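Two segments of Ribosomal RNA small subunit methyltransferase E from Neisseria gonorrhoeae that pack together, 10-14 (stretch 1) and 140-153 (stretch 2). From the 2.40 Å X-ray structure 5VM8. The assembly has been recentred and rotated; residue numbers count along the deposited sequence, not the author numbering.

Stretch 1 (10-14) PRFYL
Stretch 2 140-153: VISACEQSGRNTVP

A short strand, residues 11-13, runs nearly antiparallel (149°) to the last two turns of a helix ending at Ser-147; their axes approach to 7.6 Å, with the CA atoms of Arg-11 and Glu-145 5.2 Å apart. Extended phi/psi (-110/134 at Arg-11, -133/131 at Phe-12) points Arg-11 and Tyr-13 toward the helix and Phe-12 away.

Arg-11 (chi1 m, chi2 t, chi3 31°, chi4 88°) lays its guanidinium against the helix terminus, where Glu-145 O has no backbone amide donor within the stretch; its several N-H groups suit this cluster of oxygens. Arg-11 NE donates to Glu-145 O (2.8 Å), and Arg-11 NH2 to Cys-144 O (3.0 Å), which also accepts from Arg-149 N (3.0 Å) and, weakly, Gly-148 N (3.1 Å). Asn-150 (chi1 m, chi2 -23°) offers OD1 to Arg-11 NH1 at 2.9 Å and Arg-11 NH2 at 3.2 Å, while its ND2 is satisfied elsewhere in the structure. These acceptors lie near the guanidinium plane; Gly-148 C covers one face, 3.3 Å from Arg-11 NH2. At phi/psi 82/26, a CB on Gly-148 would jam against the preceding carbonyl, so glycine suits the turn.

Glu-145 (m, t, chi3 -20°) reaches back to the strand, its carboxylate suited to a backbone amide: OE2 accepts from Tyr-13 N (2.9 Å, 169°), and OE1 is satisfied elsewhere. Tyr-13 (t, chi2 66°) adds apolar packing, CB to Ile-141 CG2 and CE1 to Val-152 CG2, both 3.7 Å, with Ile-141 CG1 over one ring face. Together the stretches bury 440 Å².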

# COMPACT_ATOMS: atom_id res chain seq x y z
N PRO A 10 5.25 -7.88 -19.04
CA PRO A 10 4.74 -6.66 -18.39
C PRO A 10 3.43 -6.96 -17.67
O PRO A 10 2.61 -7.75 -18.14
CB PRO A 10 4.51 -5.69 -19.55
CG PRO A 10 5.01 -6.39 -20.80
CD PRO A 10 5.08 -7.84 -20.50
N ARG A 11 3.25 -6.33 -16.51
CA ARG A 11 2.12 -6.61 -15.63
C ARG A 11 1.14 -5.44 -15.60
O ARG A 11 1.53 -4.27 -15.48
CB ARG A 11 2.62 -6.89 -14.21
CG ARG A 11 3.57 -8.09 -14.11
CD ARG A 11 4.25 -8.20 -12.74
NE ARG A 11 3.40 -7.68 -11.68
CZ ARG A 11 2.50 -8.40 -11.02
NH1 ARG A 11 2.33 -9.68 -11.32
NH2 ARG A 11 1.76 -7.83 -10.08
N PHE A 12 -0.14 -5.76 -15.72
CA PHE A 12 -1.19 -4.77 -15.77
C PHE A 12 -2.31 -5.18 -14.82
O PHE A 12 -2.77 -6.33 -14.84
CB PHE A 12 -1.71 -4.61 -17.21
CG PHE A 12 -0.61 -4.31 -18.19
CD1 PHE A 12 -0.10 -3.02 -18.32
CD2 PHE A 12 -0.06 -5.33 -18.96
CE1 PHE A 12 0.93 -2.75 -19.20
CE2 PHE A 12 0.96 -5.06 -19.85
CZ PHE A 12 1.46 -3.78 -19.96
N TYR A 13 -2.74 -4.23 -14.00
CA TYR A 13 -3.85 -4.40 -13.08
C TYR A 13 -5.17 -4.30 -13.85
O TYR A 13 -5.41 -3.30 -14.54
CB TYR A 13 -3.79 -3.33 -12.00
CG TYR A 13 -4.99 -3.29 -11.09
CD1 TYR A 13 -5.28 -4.34 -10.23
CD2 TYR A 13 -5.86 -2.22 -11.14
CE1 TYR A 13 -6.39 -4.29 -9.41
CE2 TYR A 13 -6.97 -2.16 -10.34
CZ TYR A 13 -7.24 -3.20 -9.47
OH TYR A 13 -8.36 -3.12 -8.67
N LEU A 14 -6.00 -5.33 -13.76
CA LEU A 14 -7.31 -5.35 -14.41
C LEU A 14 -8.31 -5.95 -13.42
O LEU A 14 -8.39 -7.18 -13.27
CB LEU A 14 -7.28 -6.13 -15.72
CG LEU A 14 -8.62 -6.32 -16.45
CD1 LEU A 14 -9.13 -5.02 -16.99
CD2 LEU A 14 -8.50 -7.35 -17.57
N VAL A 140 -0.27 3.17 -5.65
CA VAL A 140 -0.27 1.83 -5.08
C VAL A 140 -0.41 0.78 -6.17
O VAL A 140 0.26 -0.26 -6.15
CB VAL A 140 -1.37 1.72 -4.01
CG1 VAL A 140 -1.69 0.26 -3.68
CG2 VAL A 140 -0.96 2.50 -2.75
N ILE A 141 -1.31 1.01 -7.13
CA ILE A 141 -1.55 0.04 -8.19
C ILE A 141 -0.28 -0.16 -9.02
O ILE A 141 0.11 -1.29 -9.34
CB ILE A 141 -2.73 0.50 -9.04
CG1 ILE A 141 -4.03 0.27 -8.27
CG2 ILE A 141 -2.74 -0.19 -10.42
CD1 ILE A 141 -5.21 1.05 -8.82
N SER A 142 0.37 0.95 -9.37
CA SER A 142 1.60 0.88 -10.14
C SER A 142 2.68 0.11 -9.39
O SER A 142 3.42 -0.68 -9.99
CB SER A 142 2.08 2.29 -10.47
OG SER A 142 1.26 2.84 -11.47
N ALA A 143 2.76 0.32 -8.07
CA ALA A 143 3.77 -0.36 -7.27
C ALA A 143 3.51 -1.85 -7.23
O ALA A 143 4.46 -2.64 -7.18
CB ALA A 143 3.83 0.22 -5.85
N CYS A 144 2.24 -2.25 -7.30
CA CYS A 144 1.93 -3.67 -7.39
C CYS A 144 2.32 -4.23 -8.75
O CYS A 144 2.85 -5.35 -8.84
CB CYS A 144 0.44 -3.90 -7.12
SG CYS A 144 -0.02 -3.55 -5.40
N GLU A 145 2.08 -3.47 -9.81
CA GLU A 145 2.49 -3.90 -11.15
C GLU A 145 4.00 -4.11 -11.23
O GLU A 145 4.46 -5.07 -11.86
CB GLU A 145 2.01 -2.89 -12.19
CG GLU A 145 0.48 -2.83 -12.37
CD GLU A 145 0.02 -1.74 -13.36
OE1 GLU A 145 0.78 -0.79 -13.63
OE2 GLU A 145 -1.12 -1.84 -13.87
N GLN A 146 4.78 -3.24 -10.59
CA GLN A 146 6.24 -3.32 -10.65
C GLN A 146 6.81 -4.40 -9.71
O GLN A 146 7.70 -5.16 -10.10
CB GLN A 146 6.83 -1.95 -10.29
CG GLN A 146 8.36 -1.92 -10.09
CD GLN A 146 8.80 -2.32 -8.68
OE1 GLN A 146 8.15 -1.98 -7.70
NE2 GLN A 146 9.90 -3.08 -8.59
N SER A 147 6.35 -4.43 -8.46
CA SER A 147 6.94 -5.33 -7.48
C SER A 147 6.41 -6.75 -7.61
O SER A 147 6.90 -7.65 -6.91
CB SER A 147 6.63 -4.83 -6.07
OG SER A 147 5.25 -4.97 -5.84
N GLY A 148 5.45 -6.97 -8.49
CA GLY A 148 4.91 -8.30 -8.68
C GLY A 148 3.86 -8.73 -7.69
O GLY A 148 3.71 -9.92 -7.44
N ARG A 149 3.12 -7.79 -7.09
CA ARG A 149 2.03 -8.20 -6.21
C ARG A 149 0.76 -8.35 -7.03
O ARG A 149 0.37 -7.44 -7.75
CB ARG A 149 1.86 -7.18 -5.08
CG ARG A 149 2.95 -7.32 -4.03
CD ARG A 149 2.80 -6.28 -2.96
NE ARG A 149 1.57 -6.48 -2.20
CZ ARG A 149 1.25 -5.80 -1.12
NH1 ARG A 149 2.08 -4.88 -0.65
NH2 ARG A 149 0.11 -6.04 -0.50
N ASN A 150 0.07 -9.47 -6.84
CA ASN A 150 -1.22 -9.71 -7.45
C ASN A 150 -2.37 -9.36 -6.51
O ASN A 150 -3.54 -9.51 -6.89
CB ASN A 150 -1.32 -11.15 -7.93
CG ASN A 150 -0.37 -11.43 -9.06
OD1 ASN A 150 0.05 -10.52 -9.78
ND2 ASN A 150 -0.01 -12.68 -9.23
N THR A 151 -2.04 -8.94 -5.30
CA THR A 151 -3.00 -8.42 -4.34
C THR A 151 -2.70 -6.94 -4.18
O THR A 151 -1.55 -6.56 -3.95
CB THR A 151 -2.88 -9.15 -3.01
OG1 THR A 151 -3.14 -10.54 -3.24
CG2 THR A 151 -3.91 -8.62 -2.03
N VAL A 152 -3.72 -6.10 -4.38
CA VAL A 152 -3.57 -4.66 -4.34
C VAL A 152 -4.05 -4.18 -2.97
O VAL A 152 -5.23 -4.38 -2.64
CB VAL A 152 -4.35 -3.97 -5.47
CG1 VAL A 152 -4.30 -2.45 -5.29
CG2 VAL A 152 -3.77 -4.36 -6.83
N PRO A 153 -3.17 -3.63 -2.14
CA PRO A 153 -3.62 -3.10 -0.84
C PRO A 153 -4.54 -1.91 -1.06
O PRO A 153 -4.25 -1.05 -1.91
CB PRO A 153 -2.32 -2.69 -0.13
CG PRO A 153 -1.26 -2.63 -1.20
CD PRO A 153 -1.71 -3.53 -2.33